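Local coordinates for protein PAN2-PAN3 deadenylation complex catalytic subunit pan2 (Neurospora crassa, PDB 4CZW) that probably serves as the catalytic subunit of the Pan2-Pan3 deadenylase, which shortens mRNA poly(A) tails to release 5'-AMP, here as its pseudo-protease and exonuclease domains, at residues Arg178-Thr182 against Ile263-Leu267; Glu290-Val296 against His318-Ser324; Asn206-Tyr210 against Val230-Leu235; Val56-Leu62 against Met391-Ala397; Val329-Glu333 against Ala383-Val389. The contacts are given in a common frame with arbitrary orientation. Residue numbers count along the deposited sequence, not the author numbering.

Overall arrangement
All five contacts lie in the ubiquitin-protease-like domain that precedes the exonuclease domain. From the N terminus, V56-L62 opens interaction 4, which closes last, at M391-A397, and encloses the other four. Inside it, R178-T182 opens interaction 1, closed at I263-L267; interaction 3 (N206-Y210 with V230-L235) is nested within that loop. Interaction 2 then joins E290-V296 to H318-S324, and interaction 5 joins V329-E333 to A383-V389, both using strand 321-334. None cross. Strand 385-394 links 266-270 to 321-334 in one sheet: L267 N lies 2.6 Å from F392 O, and S324 N lies 2.7 Å from Q393 O. Interactions 1, 3 and 4 bring helical segments to it.

Interaction 1. Residues Arg178-Thr182 against Ile263-Leu267; sequences RLLET and IPAVL
Backbone hydrogen bonds set the geometry. R178-L180 ends helix 172-180, and E181 is the first residue to leave helical angles (phi/psi -94/148). I263 and P264 are extended (P264 -67/154), A265 turns at -67/-33 and V266 starts strand 266-270. Two carbonyls of the last helical turn accept from successive amides: A265 N to R178 O (3.0 Å, 150° at hydrogen) and V266 N to L179 O (2.9 Å, 158°). L179 and A265 therefore have CA atoms 4.6 Å apart, and T182 and I263 4.8 Å. A CA-H...O contact, P264 CA to R178 O at 3.5 Å, supplements them.

Packing centres on P264, the most covered residue. Its CB lies 3.3 Å from E181 O, its CD 3.3 Å from T182 OG1, which is hydrogen-bonded to N206 OD1. L179 (m, t) places CD2 3.9 Å from A265 CB; L180 (m, t) places CD2 4.1 Å from V266 CB. A helix C-terminus thus meets the loop into strand 266-270, a buried helix-to-sheet junction in the USP-like fold.

Interaction 2. Residues Glu290-Val296 against His318-Ser324; sequences EEIGIIV and HNITVYS
Y323, I295 and N319 lose the most surface in this antiparallel pairing of strand 291-296 with strand 321-324, whose axes approach to 4.5 Å at 149°. Y323 faces I292 in a hydrogen-bonded pair (CA-CA 5.2 Å): I292 N to Y323 O is 3.1 Å and Y323 N to I292 O is 2.6 Å. Its side chain (chi1 m) shares a face with those of I292, I294 and T321, with Y323 CB 3.6 Å from I292 CG1 and Y323 CE1 4.1 Å from I294 CD1; the hydroxyl bonds to the carbonyl of P264. The next hydrogen-bonded pair, I294 with T321, is held by I294 N to T321 O at 3.2 Å and T321 N to I294 O at 3.3 Å. Between them G293 meets V322 at 4.3 Å between CA atoms; a CB on G293 would clash with I320 CG2.

I295 (m, t) carries CD1 to 3.7 Å from I320 CG1 and over one face of the poorly ordered H318 ring, while its CA lies 3.2 Å from N319 O. N319, the centre of an inverse gamma turn, replaces a backbone acceptor with its side chain: V296 N donates to N319 OD1 at 2.7 Å (159°). Strand 300-305 pairs along the other edge of 291-297, and strand 385-394 flanks 321-334, so this is an antiparallel strand pair inside the USP-like domain's central sheet.

Interaction 3. Residues Asn206-Tyr210 against Val230-Leu235; sequences NKLCY and VLKAGL
N206 and K207 form short strand 206-207, and L208-Y210 continue in extended angles. V230-L235 is the last part of helix 227-235, with G234 N to V230 O and L235 N to L231 O both 3.1 Å. The closest CA pair is L208 and G234, 4.5 Å apart; K207 O comes nearer still, 3.2 Å from G234 CA. A CB on G234 would lie 2.3 Å from K207 O, so the missing side chain permits this approach. One water bridges the segments, accepting from N206 ND2 (2.8 Å) and K207 N (3.0 Å) and donating to G234 O (3.0 Å).

Among side chains V230 (t) is the most covered. Its CG1 meets L208 CB at 3.6 Å, C209 O at 3.3 Å and Y210 CE1 at 3.7 Å. L208 (m, t) extends CD2 to 4.1 Å from L231 CA, and C209 CB lies 4.0 Å from A233 CB. N206 (m) points toward the helix, with ND2 3.4 Å from L235 CD2, while its OD1 bonds to T182. Strand 206-207 pairs in parallel with 266-270, so helix 227-235 packs at the margin of the USP-like domain's mixed sheet, mainly on the extended chain after that strand.

Interaction 4. Residues Val56-Leu62 against Met391-Ala397; sequences VMHYTPL and MFQVKAA
Selenomethionine M391 (t, p, p), in strand 385-394, faces the end of helix 51-58, where Y59 is the first residue to leave helical angles. M391 CB lies 3.5 Å from V56 CG1, its CG 3.6 Å from T60 OG1 and its CE 4.1 Å from M57 CG; M57 is also selenomethionine. T60 OG1 donates to V56 O at 2.7 Å; T60 is at the N-cap of helix 61-71 without a side-chain capping bond. Q393 (p, t) points toward the helices, its CA 7.2 Å from T60 CA. Q393 OE1 weakly accepts from L62 N (3.4 Å, 165°) and lies 3.5 Å from T60 CG2. Q393 NE2 approaches P61 CG at 3.4 Å and bonds to N398. V394 brings CG2 to 4.0 Å from L62 CD1. A397, the last residue of the 3-10 turn 395-397, sets CB 3.7 Å from L62 CG and O 3.7 Å from P61 CB. The chemistry implies a mostly apolar, buried helix-to-sheet seam, whose only hydrogen bond between the segments is the weak one from L62 N.

Interaction 5. Residues Val329-Glu333 against Ala383-Val389; sequences VVNVE and AWKMPVV
Six backbone hydrogen bonds join these antiparallel strands, interrupted by a classic beta bulge at V388-V389 opposite V329. V329 O accepts from V388 N (2.7 Å) and, weakly, from V389 N (3.3 Å), while V329 N donates to V389 O (2.8 Å). The register then shifts by one: N331 N to M386 O is 2.8 Å, M386 N to N331 O is 3.2 Å, and E333 N to W384 O is 3.0 Å. Strand axes come within 4.4 Å at 141°. V330 meets P387 with CA atoms 4.4 Å apart.

Packing follows the alternating faces. V329 (t) and V389 (t) share one face, with V329 CB 3.9 Å from V389 CB. N331 CB touches V388 CG2 at 3.6 Å. On the face of V330, V332 and K385, V330 CG1 lies 3.6 Å from K385 CG. Strand 339-347 flanks 321-334 on its other edge, placing the pair inside the USP-like domain's sheet. W384 (chi1 p) bonds through NE1 to R6 O, and its CE3 lies 3.8 Å from V332 CG1.

Interaction 1. Residues Arg178-Thr182 against Ile263-Leu267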
# COMPACT_ATOMS: atom_id res chain seq x y z
N ARG A 178 15.69 14.10 -4.74
CA ARG A 178 15.57 14.20 -6.19
C ARG A 178 14.31 13.48 -6.68
O ARG A 178 13.80 13.78 -7.77
CB ARG A 178 16.82 13.63 -6.86
CG ARG A 178 16.87 13.82 -8.37
CD ARG A 178 18.22 13.38 -8.94
NE ARG A 178 18.28 13.54 -10.39
CZ ARG A 178 19.37 13.35 -11.11
NH1 ARG A 178 20.51 13.00 -10.53
NH2 ARG A 178 19.34 13.52 -12.43
N LEU A 179 13.82 12.56 -5.88
CA LEU A 179 12.67 11.74 -6.25
C LEU A 179 11.33 12.41 -5.94
O LEU A 179 10.38 12.30 -6.72
CB LEU A 179 12.74 10.38 -5.56
CG LEU A 179 13.79 9.40 -6.08
CD1 LEU A 179 14.02 8.28 -5.08
CD2 LEU A 179 13.38 8.84 -7.43
N LEU A 180 11.25 13.09 -4.80
CA LEU A 180 9.97 13.60 -4.32
C LEU A 180 9.91 15.12 -4.17
O LEU A 180 8.83 15.71 -4.25
CB LEU A 180 9.62 12.95 -2.98
CG LEU A 180 9.61 11.42 -2.93
CD1 LEU A 180 9.19 10.94 -1.55
CD2 LEU A 180 8.69 10.85 -4.01
N GLU A 181 11.06 15.76 -3.97
CA GLU A 181 11.08 17.19 -3.67
C GLU A 181 11.27 18.08 -4.89
O GLU A 181 11.95 17.71 -5.85
CB GLU A 181 12.18 17.51 -2.66
CG GLU A 181 11.91 16.99 -1.26
CD GLU A 181 12.83 17.62 -0.23
OE1 GLU A 181 13.43 18.67 -0.54
OE2 GLU A 181 12.95 17.07 0.88
N THR A 182 10.67 19.26 -4.84
CA THR A 182 10.95 20.32 -5.79
C THR A 182 12.03 21.23 -5.20
O THR A 182 11.74 22.08 -4.37
CB THR A 182 9.70 21.15 -6.13
OG1 THR A 182 8.70 20.30 -6.70
CG2 THR A 182 10.04 22.26 -7.12
N ILE A 263 13.11 19.76 -10.42
CA ILE A 263 11.79 19.16 -10.32
C ILE A 263 11.93 17.68 -9.96
O ILE A 263 12.85 17.02 -10.43
CB ILE A 263 11.00 19.32 -11.63
CG1 ILE A 263 11.83 18.83 -12.82
CG2 ILE A 263 10.59 20.77 -11.83
CD1 ILE A 263 11.11 18.91 -14.14
N PRO A 264 11.01 17.17 -9.12
CA PRO A 264 11.11 15.78 -8.66
C PRO A 264 10.89 14.76 -9.77
O PRO A 264 10.21 15.05 -10.75
CB PRO A 264 9.99 15.69 -7.61
CG PRO A 264 9.01 16.73 -8.02
CD PRO A 264 9.83 17.86 -8.57
N ALA A 265 11.46 13.57 -9.60
CA ALA A 265 11.27 12.48 -10.55
C ALA A 265 9.83 12.00 -10.51
O ALA A 265 9.27 11.58 -11.52
CB ALA A 265 12.23 11.34 -10.25
N VAL A 266 9.23 12.07 -9.33
CA VAL A 266 7.81 11.77 -9.16
C VAL A 266 7.04 13.07 -8.91
O VAL A 266 7.26 13.75 -7.91
CB VAL A 266 7.56 10.80 -7.99
CG1 VAL A 266 6.07 10.60 -7.77
CG2 VAL A 266 8.24 9.47 -8.26
N LEU A 267 6.15 13.41 -9.83
CA LEU A 267 5.45 14.69 -9.77
C LEU A 267 3.99 14.53 -9.34
O LEU A 267 3.11 14.26 -10.16
CB LEU A 267 5.51 15.38 -11.14
CG LEU A 267 4.99 16.82 -11.20
CD1 LEU A 267 5.80 17.73 -10.29
CD2 LEU A 267 5.01 17.34 -12.63

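Interaction 2. Residues Glu290-Val296 against His318-Ser324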
# COMPACT_ATOMS: atom_id res chain seq x y z
N GLU A 290 -1.47 13.11 -21.38
CA GLU A 290 -0.85 11.94 -20.77
C GLU A 290 0.66 12.07 -20.78
O GLU A 290 1.38 11.22 -20.26
CB GLU A 290 -1.28 10.66 -21.49
CG GLU A 290 -0.82 10.58 -22.94
CD GLU A 290 -0.85 9.17 -23.48
OE1 GLU A 290 -0.26 8.27 -22.84
OE2 GLU A 290 -1.47 8.95 -24.54
N GLU A 291 1.15 13.15 -21.38
CA GLU A 291 2.58 13.36 -21.53
C GLU A 291 2.94 14.84 -21.52
O GLU A 291 2.37 15.63 -22.29
CB GLU A 291 3.08 12.70 -22.82
CG GLU A 291 4.57 12.40 -22.84
CD GLU A 291 4.97 11.57 -24.04
OE1 GLU A 291 4.60 11.95 -25.17
OE2 GLU A 291 5.66 10.55 -23.86
N ILE A 292 3.86 15.23 -20.65
CA ILE A 292 4.31 16.61 -20.57
C ILE A 292 5.83 16.70 -20.55
O ILE A 292 6.52 15.75 -20.16
CB ILE A 292 3.76 17.33 -19.32
CG1 ILE A 292 4.18 16.59 -18.05
CG2 ILE A 292 2.24 17.44 -19.39
CD1 ILE A 292 3.69 17.24 -16.77
N GLY A 293 6.36 17.85 -20.96
CA GLY A 293 7.78 18.11 -20.90
C GLY A 293 8.05 19.39 -20.14
O GLY A 293 7.42 20.42 -20.41
N ILE A 294 8.97 19.34 -19.19
CA ILE A 294 9.24 20.50 -18.34
C ILE A 294 10.68 20.99 -18.46
O ILE A 294 11.63 20.21 -18.39
CB ILE A 294 8.94 20.18 -16.86
CG1 ILE A 294 7.49 19.71 -16.70
CG2 ILE A 294 9.19 21.40 -15.99
CD1 ILE A 294 7.09 19.39 -15.27
N ILE A 295 10.83 22.30 -18.64
CA ILE A 295 12.14 22.94 -18.73
C ILE A 295 12.43 23.81 -17.51
O ILE A 295 11.66 24.72 -17.20
CB ILE A 295 12.27 23.82 -20.00
CG1 ILE A 295 11.80 23.06 -21.24
CG2 ILE A 295 13.70 24.29 -20.17
CD1 ILE A 295 12.33 23.65 -22.54
N VAL A 296 13.53 23.54 -16.82
CA VAL A 296 13.96 24.39 -15.72
C VAL A 296 15.15 25.25 -16.14
O VAL A 296 16.25 24.75 -16.33
CB VAL A 296 14.35 23.58 -14.47
CG1 VAL A 296 14.87 24.50 -13.38
CG2 VAL A 296 13.16 22.78 -13.96
N HIS A 318 17.65 20.35 -25.51
CA HIS A 318 17.36 21.28 -24.42
C HIS A 318 16.93 20.51 -23.18
O HIS A 318 16.63 19.31 -23.25
CB HIS A 318 16.28 22.27 -24.84
CG HIS A 318 16.43 23.63 -24.22
ND1 HIS A 318 15.85 24.76 -24.76
CD2 HIS A 318 17.09 24.04 -23.11
CE1 HIS A 318 16.14 25.80 -24.01
NE2 HIS A 318 16.89 25.40 -23.00
N ASN A 319 16.93 21.18 -22.03
CA ASN A 319 16.48 20.57 -20.79
C ASN A 319 14.98 20.28 -20.83
O ASN A 319 14.19 21.04 -20.29
CB ASN A 319 16.83 21.46 -19.59
CG ASN A 319 16.16 21.01 -18.30
OD1 ASN A 319 15.44 21.78 -17.66
ND2 ASN A 319 16.37 19.75 -17.93
N ILE A 320 14.60 19.20 -21.49
CA ILE A 320 13.20 18.79 -21.52
C ILE A 320 13.00 17.40 -20.93
O ILE A 320 13.16 16.39 -21.61
CB ILE A 320 12.63 18.82 -22.95
CG1 ILE A 320 12.91 20.16 -23.62
CG2 ILE A 320 11.13 18.57 -22.90
CD1 ILE A 320 12.33 20.28 -25.02
N THR A 321 12.65 17.37 -19.65
CA THR A 321 12.37 16.12 -18.96
C THR A 321 10.93 15.70 -19.21
O THR A 321 10.00 16.34 -18.71
CB THR A 321 12.61 16.23 -17.44
OG1 THR A 321 13.93 16.72 -17.19
CG2 THR A 321 12.45 14.87 -16.78
N VAL A 322 10.76 14.64 -19.99
CA VAL A 322 9.43 14.16 -20.36
C VAL A 322 8.80 13.35 -19.22
O VAL A 322 9.39 12.38 -18.74
CB VAL A 322 9.49 13.30 -21.63
CG1 VAL A 322 8.12 12.70 -21.94
CG2 VAL A 322 9.99 14.12 -22.80
N TYR A 323 7.61 13.76 -18.80
CA TYR A 323 6.88 13.07 -17.75
C TYR A 323 5.70 12.30 -18.33
O TYR A 323 5.03 12.77 -19.25
CB TYR A 323 6.40 14.06 -16.68
CG TYR A 323 7.49 14.53 -15.74
CD1 TYR A 323 8.38 15.52 -16.13
CD2 TYR A 323 7.61 13.99 -14.47
CE1 TYR A 323 9.38 15.95 -15.27
CE2 TYR A 323 8.60 14.42 -13.60
CZ TYR A 323 9.48 15.40 -14.01
OH TYR A 323 10.47 15.83 -13.15
N SER A 324 5.45 11.11 -17.78
CA SER A 324 4.31 10.31 -18.20
C SER A 324 3.23 10.31 -17.13
O SER A 324 3.52 10.25 -15.94
CB SER A 324 4.75 8.87 -18.51
OG SER A 324 5.62 8.83 -19.62

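Interaction 3. Residues Asn206-Tyr210 against Val230-Leu235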
# COMPACT_ATOMS: atom_id res chain seq x y z
N ASN A 206 2.98 19.58 -5.14
CA ASN A 206 2.63 20.89 -5.68
C ASN A 206 1.13 21.07 -5.89
O ASN A 206 0.39 20.09 -6.00
CB ASN A 206 3.37 21.14 -6.99
CG ASN A 206 4.85 21.38 -6.79
OD1 ASN A 206 5.66 20.46 -6.90
ND2 ASN A 206 5.21 22.62 -6.49
N LYS A 207 0.69 22.32 -5.95
CA LYS A 207 -0.72 22.64 -6.15
C LYS A 207 -0.92 23.43 -7.44
O LYS A 207 -0.16 24.35 -7.73
CB LYS A 207 -1.27 23.43 -4.97
CG LYS A 207 -1.10 22.75 -3.62
CD LYS A 207 -1.64 23.63 -2.50
CE LYS A 207 -1.45 22.97 -1.14
NZ LYS A 207 -1.98 23.83 -0.04
N LEU A 208 -1.94 23.06 -8.21
CA LEU A 208 -2.25 23.76 -9.45
C LEU A 208 -2.78 25.16 -9.17
O LEU A 208 -3.34 25.42 -8.10
CB LEU A 208 -3.26 22.97 -10.28
CG LEU A 208 -2.81 21.59 -10.79
CD1 LEU A 208 -3.84 21.00 -11.73
CD2 LEU A 208 -1.45 21.69 -11.46
N CYS A 209 -2.60 26.06 -10.12
CA CYS A 209 -3.05 27.44 -9.97
C CYS A 209 -3.76 27.93 -11.23
O CYS A 209 -3.28 27.75 -12.34
CB CYS A 209 -1.86 28.35 -9.65
SG CYS A 209 -2.30 30.07 -9.32
N TYR A 210 -4.92 28.55 -11.04
CA TYR A 210 -5.75 28.99 -12.16
C TYR A 210 -5.84 30.51 -12.23
O TYR A 210 -5.85 31.19 -11.20
CB TYR A 210 -7.15 28.38 -12.05
CG TYR A 210 -7.15 26.88 -11.88
CD1 TYR A 210 -7.05 26.04 -12.99
CD2 TYR A 210 -7.25 26.30 -10.63
CE1 TYR A 210 -7.05 24.66 -12.84
CE2 TYR A 210 -7.24 24.93 -10.47
CZ TYR A 210 -7.14 24.11 -11.58
OH TYR A 210 -7.14 22.75 -11.43
N VAL A 230 -1.20 25.94 -16.35
CA VAL A 230 -1.69 25.79 -14.99
C VAL A 230 -0.62 25.16 -14.10
O VAL A 230 -0.44 25.56 -12.95
CB VAL A 230 -2.98 24.94 -14.94
CG1 VAL A 230 -3.39 24.65 -13.51
CG2 VAL A 230 -4.10 25.66 -15.68
N LEU A 231 0.09 24.18 -14.65
CA LEU A 231 1.19 23.53 -13.93
C LEU A 231 2.32 24.52 -13.66
O LEU A 231 2.86 24.56 -12.55
CB LEU A 231 1.71 22.34 -14.73
CG LEU A 231 2.96 21.64 -14.17
CD1 LEU A 231 2.71 21.16 -12.75
CD2 LEU A 231 3.37 20.49 -15.07
N LYS A 232 2.68 25.30 -14.67
CA LYS A 232 3.73 26.30 -14.54
C LYS A 232 3.38 27.35 -13.48
O LYS A 232 4.23 27.74 -12.68
CB LYS A 232 3.99 26.98 -15.89
CG LYS A 232 4.89 28.20 -15.80
CD LYS A 232 5.10 28.83 -17.17
CE LYS A 232 5.94 30.10 -17.06
NZ LYS A 232 7.26 29.84 -16.41
N ALA A 233 2.13 27.78 -13.48
CA ALA A 233 1.66 28.78 -12.53
C ALA A 233 1.67 28.24 -11.11
O ALA A 233 1.85 28.99 -10.15
CB ALA A 233 0.26 29.25 -12.91
N GLY A 234 1.47 26.93 -10.98
CA GLY A 234 1.45 26.30 -9.67
C GLY A 234 2.83 26.16 -9.07
O GLY A 234 3.03 26.43 -7.89
N LEU A 235 3.79 25.72 -9.88
CA LEU A 235 5.16 25.52 -9.43
C LEU A 235 5.82 26.84 -9.02
O LEU A 235 6.47 26.92 -7.97
CB LEU A 235 5.99 24.85 -10.52
CG LEU A 235 5.67 23.38 -10.81
CD1 LEU A 235 6.25 22.95 -12.14
CD2 LEU A 235 6.22 22.50 -9.70
O HOH W 1 2.97 24.21 -5.91

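Interaction 4. Residues Val56-Leu62 against Met391-Ala397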
# COMPACT_ATOMS: atom_id res chain seq x y z
N VAL A 56 -2.83 4.47 -7.23
CA VAL A 56 -2.08 5.36 -8.10
C VAL A 56 -0.58 5.31 -7.78
O VAL A 56 0.25 5.28 -8.69
CB VAL A 56 -2.59 6.81 -7.99
CG1 VAL A 56 -1.70 7.75 -8.79
CG2 VAL A 56 -4.02 6.90 -8.48
N MSE A 57 -0.25 5.30 -6.50
CA MSE A 57 1.14 5.23 -6.06
C MSE A 57 1.77 3.88 -6.40
O MSE A 57 2.95 3.81 -6.74
CB MSE A 57 1.24 5.49 -4.56
CG MSE A 57 0.89 6.90 -4.13
SE MSE A 57 1.09 7.15 -2.21
CE MSE A 57 2.99 6.79 -2.05
N HIS A 58 0.97 2.82 -6.31
CA HIS A 58 1.47 1.46 -6.54
C HIS A 58 1.93 1.26 -7.98
O HIS A 58 2.92 0.57 -8.23
CB HIS A 58 0.39 0.43 -6.20
CG HIS A 58 0.75 -0.97 -6.59
ND1 HIS A 58 0.17 -1.61 -7.66
CD2 HIS A 58 1.64 -1.84 -6.06
CE1 HIS A 58 0.69 -2.82 -7.78
NE2 HIS A 58 1.58 -2.99 -6.82
N TYR A 59 1.20 1.85 -8.93
CA TYR A 59 1.54 1.72 -10.34
C TYR A 59 2.46 2.85 -10.78
O TYR A 59 2.60 3.12 -11.98
CB TYR A 59 0.28 1.66 -11.19
CG TYR A 59 -0.53 0.41 -10.96
CD1 TYR A 59 -0.20 -0.78 -11.61
CD2 TYR A 59 -1.61 0.40 -10.10
CE1 TYR A 59 -0.93 -1.93 -11.40
CE2 TYR A 59 -2.35 -0.75 -9.88
CZ TYR A 59 -2.00 -1.91 -10.54
OH TYR A 59 -2.73 -3.06 -10.33
N THR A 60 3.07 3.51 -9.81
CA THR A 60 4.14 4.47 -10.07
C THR A 60 5.46 3.79 -9.72
O THR A 60 5.84 3.75 -8.55
CB THR A 60 3.97 5.76 -9.25
OG1 THR A 60 2.65 6.29 -9.44
CG2 THR A 60 5.00 6.80 -9.67
N PRO A 61 6.15 3.26 -10.74
CA PRO A 61 7.36 2.43 -10.61
C PRO A 61 8.38 2.95 -9.61
O PRO A 61 8.93 2.16 -8.83
CB PRO A 61 7.94 2.45 -12.03
CG PRO A 61 6.74 2.59 -12.90
CD PRO A 61 5.79 3.48 -12.15
N LEU A 62 8.63 4.25 -9.61
CA LEU A 62 9.60 4.84 -8.70
C LEU A 62 9.12 4.80 -7.25
O LEU A 62 9.92 4.67 -6.33
CB LEU A 62 9.91 6.29 -9.10
CG LEU A 62 10.73 6.45 -10.38
CD1 LEU A 62 10.94 7.92 -10.69
CD2 LEU A 62 12.06 5.72 -10.25
N MSE A 391 -0.90 12.28 -10.92
CA MSE A 391 0.43 11.72 -10.70
C MSE A 391 1.24 11.58 -11.99
O MSE A 391 0.85 10.86 -12.91
CB MSE A 391 0.32 10.36 -10.02
CG MSE A 391 1.65 9.78 -9.57
SE MSE A 391 2.35 10.65 -7.97
CE MSE A 391 0.97 10.12 -6.70
N PHE A 392 2.37 12.28 -12.05
CA PHE A 392 3.31 12.13 -13.15
C PHE A 392 4.62 11.54 -12.65
O PHE A 392 5.01 11.74 -11.50
CB PHE A 392 3.58 13.48 -13.82
CG PHE A 392 2.47 13.95 -14.72
CD1 PHE A 392 2.42 13.56 -16.05
CD2 PHE A 392 1.49 14.81 -14.24
CE1 PHE A 392 1.41 14.00 -16.88
CE2 PHE A 392 0.48 15.25 -15.07
CZ PHE A 392 0.44 14.85 -16.39
N GLN A 393 5.31 10.81 -13.53
CA GLN A 393 6.67 10.38 -13.25
C GLN A 393 7.49 10.50 -14.53
O GLN A 393 6.92 10.54 -15.63
CB GLN A 393 6.72 8.95 -12.71
CG GLN A 393 6.72 7.87 -13.78
CD GLN A 393 7.29 6.56 -13.28
OE1 GLN A 393 7.53 6.39 -12.08
NE2 GLN A 393 7.52 5.62 -14.19
N VAL A 394 8.81 10.58 -14.39
CA VAL A 394 9.68 10.71 -15.55
C VAL A 394 9.53 9.49 -16.46
O VAL A 394 9.51 8.35 -16.00
CB VAL A 394 11.16 10.88 -15.13
CG1 VAL A 394 11.37 12.26 -14.52
CG2 VAL A 394 11.57 9.80 -14.14
N LYS A 395 9.41 9.75 -17.76
CA LYS A 395 9.14 8.70 -18.74
C LYS A 395 10.28 7.68 -18.81
O LYS A 395 10.07 6.53 -19.17
CB LYS A 395 8.90 9.31 -20.12
CG LYS A 395 8.45 8.32 -21.18
CD LYS A 395 8.16 9.00 -22.50
CE LYS A 395 7.67 8.01 -23.55
NZ LYS A 395 7.34 8.68 -24.84
N ALA A 396 11.48 8.12 -18.45
CA ALA A 396 12.65 7.25 -18.45
C ALA A 396 12.53 6.17 -17.38
O ALA A 396 13.22 5.14 -17.44
CB ALA A 396 13.92 8.06 -18.24
N ALA A 397 11.66 6.39 -16.41
CA ALA A 397 11.47 5.45 -15.31
C ALA A 397 10.37 4.44 -15.61
O ALA A 397 10.13 3.52 -14.82
CB ALA A 397 11.16 6.20 -14.02

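Interaction 5. Residues Val329-Glu333 against Ala383-Val389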
# COMPACT_ATOMS: atom_id res chain seq x y z
N VAL A 329 -6.41 10.38 -9.02
CA VAL A 329 -7.39 10.20 -7.96
C VAL A 329 -8.60 11.07 -8.27
O VAL A 329 -8.51 12.29 -8.32
CB VAL A 329 -6.82 10.57 -6.58
CG1 VAL A 329 -7.92 10.55 -5.53
CG2 VAL A 329 -5.69 9.63 -6.20
N VAL A 330 -9.75 10.42 -8.48
CA VAL A 330 -10.93 11.12 -8.96
C VAL A 330 -12.06 11.16 -7.93
O VAL A 330 -12.40 10.15 -7.32
CB VAL A 330 -11.47 10.45 -10.25
CG1 VAL A 330 -12.69 11.18 -10.76
CG2 VAL A 330 -10.38 10.41 -11.31
N ASN A 331 -12.63 12.35 -7.73
CA ASN A 331 -13.77 12.51 -6.85
C ASN A 331 -15.08 12.27 -7.61
O ASN A 331 -15.31 12.86 -8.66
CB ASN A 331 -13.78 13.91 -6.22
CG ASN A 331 -14.89 14.08 -5.20
OD1 ASN A 331 -14.72 13.76 -4.03
ND2 ASN A 331 -16.03 14.60 -5.64
N VAL A 332 -15.92 11.40 -7.06
CA VAL A 332 -17.20 11.08 -7.69
C VAL A 332 -18.37 11.48 -6.80
O VAL A 332 -18.52 10.96 -5.69
CB VAL A 332 -17.30 9.57 -8.01
CG1 VAL A 332 -18.67 9.24 -8.56
CG2 VAL A 332 -16.21 9.16 -8.99
N GLU A 333 -19.19 12.40 -7.29
CA GLU A 333 -20.34 12.89 -6.53
C GLU A 333 -21.61 12.13 -6.87
O GLU A 333 -21.81 11.70 -8.01
CB GLU A 333 -20.55 14.38 -6.78
CG GLU A 333 -19.39 15.27 -6.36
CD GLU A 333 -19.66 16.74 -6.61
OE1 GLU A 333 -20.78 17.07 -7.04
OE2 GLU A 333 -18.74 17.56 -6.38
N ALA A 383 -20.36 17.78 -13.50
CA ALA A 383 -21.50 17.47 -12.65
C ALA A 383 -21.14 16.53 -11.51
O ALA A 383 -21.68 16.65 -10.41
CB ALA A 383 -22.62 16.87 -13.48
N TRP A 384 -20.23 15.59 -11.76
CA TRP A 384 -19.93 14.56 -10.76
C TRP A 384 -18.50 14.02 -10.80
O TRP A 384 -18.02 13.47 -9.80
CB TRP A 384 -20.92 13.40 -10.91
CG TRP A 384 -20.89 12.73 -12.25
CD1 TRP A 384 -21.62 13.08 -13.36
CD2 TRP A 384 -20.11 11.59 -12.63
NE1 TRP A 384 -21.33 12.23 -14.40
CE2 TRP A 384 -20.41 11.31 -13.97
CE3 TRP A 384 -19.18 10.79 -11.95
CZ2 TRP A 384 -19.81 10.25 -14.66
CZ3 TRP A 384 -18.59 9.74 -12.64
CH2 TRP A 384 -18.91 9.48 -13.98
N LYS A 385 -17.81 14.15 -11.93
CA LYS A 385 -16.48 13.57 -12.06
C LYS A 385 -15.38 14.61 -12.18
O LYS A 385 -15.20 15.22 -13.24
CB LYS A 385 -16.42 12.62 -13.25
CG LYS A 385 -15.17 11.76 -13.28
CD LYS A 385 -15.05 10.96 -14.57
CE LYS A 385 -13.75 10.18 -14.60
NZ LYS A 385 -13.52 9.56 -15.93
N MSE A 386 -14.62 14.80 -11.10
CA MSE A 386 -13.54 15.78 -11.08
C MSE A 386 -12.26 15.21 -10.46
O MSE A 386 -12.31 14.51 -9.45
CB MSE A 386 -13.97 17.03 -10.32
CG MSE A 386 -14.84 17.98 -11.13
SE MSE A 386 -13.81 18.90 -12.50
CE MSE A 386 -14.86 18.42 -14.07
N PRO A 387 -11.10 15.51 -11.07
CA PRO A 387 -9.81 15.03 -10.59
C PRO A 387 -9.35 15.75 -9.33
O PRO A 387 -9.57 16.96 -9.19
CB PRO A 387 -8.87 15.33 -11.76
CG PRO A 387 -9.48 16.52 -12.41
CD PRO A 387 -10.97 16.34 -12.28
N VAL A 388 -8.71 15.03 -8.42
CA VAL A 388 -8.23 15.61 -7.17
C VAL A 388 -6.71 15.59 -7.11
O VAL A 388 -6.07 16.62 -6.88
CB VAL A 388 -8.79 14.86 -5.95
CG1 VAL A 388 -8.26 15.47 -4.66
CG2 VAL A 388 -10.31 14.89 -5.96
N VAL A 389 -6.13 14.41 -7.33
CA VAL A 389 -4.68 14.27 -7.35
C VAL A 389 -4.22 13.69 -8.68
O VAL A 389 -4.75 12.68 -9.15
CB VAL A 389 -4.18 13.36 -6.20
CG1 VAL A 389 -2.65 13.31 -6.20
CG2 VAL A 389 -4.69 13.86 -4.86